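Gamma-glutamyl phosphate reductase (Thermotoga maritima, PDB 1O20) probably catalyses the NADPH-dependent reduction of L-glutamyl 5-phosphate to glutamate semialdehyde, the second step from glutamate towards proline. Local coordinates at residues Gly130-Ser135 / Tyr217-Phe222; Ile394-Gln399 / Arg404-Leu409. One frame throughout, in Å; residues are numbered along the deposited sequence.

Interaction 1 of 2, residues Gly130-Ser135 / Tyr217-Phe222; sequences GIIYES and YGLISF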
loop_
_atom_site.group_PDB
_atom_site.type_symbol
_atom_site.label_atom_id
_atom_site.label_comp_id
_atom_site.label_asym_id
_atom_site.label_seq_id
_atom_site.Cartn_x
_atom_site.Cartn_y
_atom_site.Cartn_z
ATOM N N GLY A 130 -7.222 -2.876 -12.688
ATOM C CA GLY A 130 -5.971 -3.433 -13.165
ATOM C C GLY A 130 -4.863 -3.407 -12.117
ATOM O O GLY A 130 -4.510 -2.349 -11.591
ATOM N N ILE A 131 -4.293 -4.570 -11.828
ATOM C CA ILE A 131 -3.150 -4.654 -10.934
ATOM C C ILE A 131 -1.906 -5.017 -11.757
ATOM O O ILE A 131 -1.857 -6.056 -12.415
ATOM C CB ILE A 131 -3.382 -5.698 -9.811
ATOM C CG1 ILE A 131 -4.687 -5.417 -9.066
ATOM C CG2 ILE A 131 -2.240 -5.682 -8.853
ATOM C CD1 ILE A 131 -4.634 -4.195 -8.122
ATOM N N ILE A 132 -0.898 -4.152 -11.694
ATOM C CA ILE A 132 0.345 -4.357 -12.401
ATOM C C ILE A 132 1.413 -4.532 -11.349
ATOM O O ILE A 132 1.714 -3.614 -10.601
ATOM C CB ILE A 132 0.658 -3.196 -13.335
ATOM C CG1 ILE A 132 -0.484 -3.032 -14.345
ATOM C CG2 ILE A 132 1.976 -3.478 -14.065
ATOM C CD1 ILE A 132 -0.704 -1.645 -14.812
ATOM N N TYR A 133 1.949 -5.739 -11.279
ATOM C CA TYR A 133 2.815 -6.112 -10.183
ATOM C C TYR A 133 3.939 -6.982 -10.690
ATOM O O TYR A 133 4.005 -7.314 -11.880
ATOM C CB TYR A 133 2.022 -6.803 -9.051
ATOM C CG TYR A 133 1.264 -8.080 -9.417
ATOM C CD1 TYR A 133 1.659 -9.303 -8.917
ATOM C CD2 TYR A 133 0.119 -8.050 -10.204
ATOM C CE1 TYR A 133 0.958 -10.488 -9.204
ATOM C CE2 TYR A 133 -0.571 -9.251 -10.528
ATOM C CZ TYR A 133 -0.154 -10.447 -10.014
ATOM O OH TYR A 133 -0.826 -11.623 -10.275
ATOM N N GLU A 134 4.884 -7.261 -9.811
ATOM C CA GLU A 134 6.106 -7.991 -10.195
ATOM C C GLU A 134 5.960 -9.416 -9.695
ATOM O O GLU A 134 4.979 -10.103 -10.054
ATOM C CB GLU A 134 7.404 -7.356 -9.623
ATOM C CG GLU A 134 7.507 -5.850 -9.572
ATOM C CD GLU A 134 8.282 -5.259 -10.718
ATOM O OE1 GLU A 134 8.120 -5.757 -11.861
ATOM O OE2 GLU A 134 9.019 -4.268 -10.474
ATOM N N SER A 135 6.862 -9.823 -8.809
ATOM C CA SER A 135 7.155 -11.214 -8.584
ATOM C C SER A 135 6.526 -11.894 -7.339
ATOM O O SER A 135 6.686 -13.107 -7.199
ATOM C CB SER A 135 8.674 -11.354 -8.432
ATOM O OG SER A 135 9.049 -11.237 -7.043
ATOM N N TYR A 217 9.791 1.236 -7.686
ATOM C CA TYR A 217 9.401 2.613 -8.018
ATOM C C TYR A 217 9.456 2.925 -9.525
ATOM O O TYR A 217 8.748 3.818 -10.012
ATOM C CB TYR A 217 10.240 3.627 -7.225
ATOM C CG TYR A 217 10.022 3.508 -5.721
ATOM C CD1 TYR A 217 8.727 3.604 -5.167
ATOM C CD2 TYR A 217 11.110 3.264 -4.844
ATOM C CE1 TYR A 217 8.517 3.488 -3.783
ATOM C CE2 TYR A 217 10.912 3.134 -3.476
ATOM C CZ TYR A 217 9.617 3.247 -2.942
ATOM O OH TYR A 217 9.409 3.130 -1.584
ATOM N N GLY A 218 10.290 2.199 -10.256
ATOM C CA GLY A 218 10.389 2.379 -11.693
ATOM C C GLY A 218 9.055 2.067 -12.338
ATOM O O GLY A 218 8.526 2.861 -13.109
ATOM N N LEU A 219 8.503 0.918 -11.978
ATOM C CA LEU A 219 7.214 0.489 -12.485
ATOM C C LEU A 219 6.064 1.414 -12.049
ATOM O O LEU A 219 5.116 1.641 -12.832
ATOM C CB LEU A 219 6.944 -0.939 -12.038
ATOM C CG LEU A 219 5.607 -1.571 -12.434
ATOM C CD1 LEU A 219 5.351 -1.469 -13.967
ATOM C CD2 LEU A 219 5.555 -3.029 -11.976
ATOM N N ILE A 220 6.135 1.931 -10.813
ATOM C CA ILE A 220 5.051 2.768 -10.250
ATOM C C ILE A 220 5.070 4.136 -10.946
ATOM O O ILE A 220 4.024 4.659 -11.380
ATOM C CB ILE A 220 5.179 2.864 -8.666
ATOM C CG1 ILE A 220 4.725 1.548 -8.015
ATOM C CG2 ILE A 220 4.385 4.045 -8.098
ATOM C CD1 ILE A 220 5.266 1.312 -6.621
ATOM N N SER A 221 6.274 4.697 -11.070
ATOM C CA SER A 221 6.518 5.947 -11.830
ATOM C C SER A 221 6.041 5.860 -13.299
ATOM O O SER A 221 5.364 6.759 -13.814
ATOM C CB SER A 221 8.021 6.266 -11.842
ATOM O OG SER A 221 8.773 5.097 -12.215
ATOM N N PHE A 222 6.410 4.774 -13.968
ATOM C CA PHE A 222 6.039 4.572 -15.354
ATOM C C PHE A 222 4.525 4.568 -15.515
ATOM O O PHE A 222 3.978 5.264 -16.390
ATOM C CB PHE A 222 6.588 3.245 -15.870
ATOM C CG PHE A 222 6.309 3.013 -17.341
ATOM C CD1 PHE A 222 7.011 3.716 -18.310
ATOM C CD2 PHE A 222 5.334 2.101 -17.743
ATOM C CE1 PHE A 222 6.747 3.511 -19.676
ATOM C CE2 PHE A 222 5.071 1.893 -19.088
ATOM C CZ PHE A 222 5.776 2.598 -20.063
HETATM O O HOH W 1 10.083 -1.745 -11.118
#
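In the Rossmann-type nucleotide-binding domain of this aldehyde dehydrogenase fold, Leu219 on the first turn of helix 217-226 packs against Ile132 and Glu134, at and just beyond the C-terminal end of the parallel strand 129-132. The adjoining strand 210-213 pairs with that strand and leads into the helix, which places Leu219 beside the strand end. The two backbones stay well apart, the CA atoms of Tyr133 and Leu219 being 8.3 Å from each other, and side chains bridge the gap. Leu219 extends with CG anti to its own N (chi1 178°), which carries the isobutyl fork across to the strand. One prong, CD1, meets CG2 of Ile132 at 3.9 Å; the other, CD2, lies 3.7 Å from CD of Glu134. Ile132 is backed by Val198 and Met201 of helix 196-201. The Glu134 chain is kinked at chi2 (-98°), folding its carboxylate over the leucine methyl towards the N-terminus of the helix. There OE2 accepts a weak bond from Gly216 N, and the amide-rich helix end would probably favour its negative charge. In aldehyde dehydrogenases the cofactor binds at the C-terminal ends of these strands, so the site is probably close by here too. A water completes the link, donating to Glu134 OE2 at 2.8 Å and accepting from Leu219 N at 3.2 Å.

Interaction 2 of 2, residues Ile394-Gln399 / Arg404-Leu409; sequences IGISTQ and RGPVGL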
loop_
_atom_site.group_PDB
_atom_site.type_symbol
_atom_site.label_atom_id
_atom_site.label_comp_id
_atom_site.label_asym_id
_atom_site.label_seq_id
_atom_site.Cartn_x
_atom_site.Cartn_y
_atom_site.Cartn_z
ATOM N N ILE A 394 -4.199 -3.050 -0.059
ATOM C CA ILE A 394 -3.410 -3.240 -1.273
ATOM C C ILE A 394 -2.094 -2.529 -1.184
ATOM O O ILE A 394 -1.117 -3.015 -1.739
ATOM C CB ILE A 394 -4.127 -2.751 -2.472
ATOM C CG1 ILE A 394 -5.390 -3.607 -2.658
ATOM C CG2 ILE A 394 -3.136 -2.751 -3.682
ATOM C CD1 ILE A 394 -5.999 -3.536 -3.969
ATOM N N GLY A 395 -2.066 -1.387 -0.502
ATOM C CA GLY A 395 -0.831 -0.666 -0.238
ATOM C C GLY A 395 -1.151 0.723 0.280
ATOM O O GLY A 395 -2.311 1.025 0.507
ATOM N N ILE A 396 -0.127 1.554 0.471
ATOM C CA ILE A 396 -0.320 2.861 1.047
ATOM C C ILE A 396 -0.298 3.883 -0.035
ATOM O O ILE A 396 0.788 4.163 -0.607
ATOM C CB ILE A 396 0.797 3.212 2.005
ATOM C CG1 ILE A 396 1.013 2.111 3.064
ATOM C CG2 ILE A 396 0.497 4.573 2.619
ATOM C CD1 ILE A 396 -0.055 2.041 4.114
ATOM N N SER A 397 -1.441 4.503 -0.304
ATOM C CA SER A 397 -1.470 5.607 -1.234
ATOM C C SER A 397 -0.827 6.895 -0.657
ATOM O O SER A 397 -1.123 7.283 0.480
ATOM C CB SER A 397 -2.908 5.933 -1.583
ATOM O OG SER A 397 -2.956 7.210 -2.162
ATOM N N THR A 398 -0.020 7.583 -1.461
ATOM C CA THR A 398 0.581 8.857 -1.068
ATOM C C THR A 398 0.153 10.024 -1.892
ATOM O O THR A 398 0.786 11.047 -1.809
ATOM C CB THR A 398 2.114 8.794 -1.080
ATOM O OG1 THR A 398 2.585 8.320 -2.342
ATOM C CG2 THR A 398 2.604 7.753 -0.057
ATOM N N GLN A 399 -0.942 9.882 -2.644
ATOM C CA GLN A 399 -1.544 10.967 -3.415
ATOM C C GLN A 399 -2.726 11.662 -2.732
ATOM O O GLN A 399 -3.364 11.102 -1.876
ATOM C CB GLN A 399 -2.024 10.426 -4.729
ATOM C CG GLN A 399 -3.241 9.462 -4.621
ATOM C CD GLN A 399 -3.533 8.937 -5.987
ATOM O OE1 GLN A 399 -2.584 8.521 -6.683
ATOM N NE2 GLN A 399 -4.803 9.034 -6.434
ATOM N N ARG A 404 -5.977 8.174 0.406
ATOM C CA ARG A 404 -4.671 8.375 0.956
ATOM C C ARG A 404 -4.494 7.477 2.153
ATOM O O ARG A 404 -5.471 7.169 2.862
ATOM C CB ARG A 404 -4.428 9.875 1.289
ATOM C CG ARG A 404 -3.002 10.125 1.762
ATOM C CD ARG A 404 -2.267 11.386 1.276
ATOM N NE ARG A 404 -2.805 12.538 1.904
ATOM C CZ ARG A 404 -2.172 13.666 2.225
ATOM N NH1 ARG A 404 -0.925 13.903 1.937
ATOM N NH2 ARG A 404 -2.893 14.624 2.803
ATOM N N GLY A 405 -3.264 7.004 2.354
ATOM C CA GLY A 405 -3.015 5.947 3.324
ATOM C C GLY A 405 -3.389 4.552 2.818
ATOM O O GLY A 405 -3.506 4.310 1.639
ATOM N N PRO A 406 -3.593 3.622 3.719
ATOM C CA PRO A 406 -3.943 2.258 3.319
ATOM C C PRO A 406 -5.207 2.212 2.421
ATOM O O PRO A 406 -6.242 2.800 2.734
ATOM C CB PRO A 406 -4.186 1.557 4.646
ATOM C CG PRO A 406 -3.507 2.388 5.681
ATOM C CD PRO A 406 -3.547 3.797 5.184
ATOM N N VAL A 407 -5.083 1.482 1.329
ATOM C CA VAL A 407 -6.109 1.284 0.326
ATOM C C VAL A 407 -6.751 -0.051 0.667
ATOM O O VAL A 407 -6.172 -1.112 0.398
ATOM C CB VAL A 407 -5.509 1.210 -1.056
ATOM C CG1 VAL A 407 -6.619 0.994 -2.111
ATOM C CG2 VAL A 407 -4.725 2.481 -1.382
ATOM N N GLY A 408 -7.850 0.001 1.408
ATOM C CA GLY A 408 -8.612 -1.208 1.706
ATOM C C GLY A 408 -9.973 -1.208 1.028
ATOM O O GLY A 408 -10.181 -0.538 0.030
ATOM N N LEU A 409 -10.906 -1.935 1.594
ATOM C CA LEU A 409 -12.147 -2.203 0.898
ATOM C C LEU A 409 -12.910 -0.910 0.564
ATOM O O LEU A 409 -13.385 -0.738 -0.570
ATOM C CB LEU A 409 -13.043 -3.080 1.747
ATOM C CG LEU A 409 -12.704 -4.534 1.897
ATOM C CD1 LEU A 409 -13.766 -5.144 2.806
ATOM C CD2 LEU A 409 -12.674 -5.238 0.579
HETATM O O HOH W 2 0.857 12.172 0.680
#
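Arg404 lies along the turn end of a short beta hairpin, its side chain running past the carbonyl oxygens of Ser397 and Gln399 in the facing segment. Its CB is 3.6 Å from Gln399 O. With CG anti to the backbone N (chi1 -175°), the chain runs on beside the opposite segment, and CG comes within 3.6 Å of Ser397 O. Next, CD packs against Gln399 O at 3.3 Å. Bends at chi2 and chi3 then turn the guanidinium towards a water in its plane, which accepts from NH1 at 2.8 Å and donates to Thr398 O at 2.7 Å; NH2 forms a salt bridge with Asp370.

Behind the arginine, the strands pair antiparallel. Ser397 and Gly405 form the hydrogen-bonded pair, each N donating to the other's carbonyl oxygen. Gly405 N reaches Ser397 O in the carbonyl plane, on a lone pair, whereas Ser397 N stands above the plane of the Gly405 carbonyl. Farther on, Val407 N bonds to Gly395 O and Val407 O accepts from Ile394 N, while the buried Gly395 N has no partner in the model. On one face, Ile396 CD1 lies 3.8 Å from Pro406 CG, the two side chains running side by side. Val407 CG2 lies 3.4 Å from Gly395 O and 3.9 Å from Ser397 CB, and Ser397 OG is bonded to Ala403 O in the connecting loop.

The hairpin sits between larger elements: Ile394 and Leu409 rest on Leu146 of helix 138-149, Thr398 and Gln399 bond to Glu233 in the loop before strand 239-243, and Asp370 lies between helix 359-368 and strand 373-376.

Overall arrangement
Along the chain the two contacts come in series: interaction 1 joins residues 130-135 to 217-222, and interaction 2 follows much later as a local hairpin. Their centres are about 15 Å apart and their nearest atoms about 4 Å, without touching. Helix 138-149 and the loop ahead of strand 239-243 are neighbours of both. Interaction 1 belongs to the parallel sheet of the nucleotide-binding domain, while the hairpin touches helix 138-149 on one side and Asp370, next to strand 373-376 of the other large sheet, elsewhere. In aldehyde dehydrogenases the active site lies between the nucleotide-binding and catalytic domains, so the hairpin is probably near it.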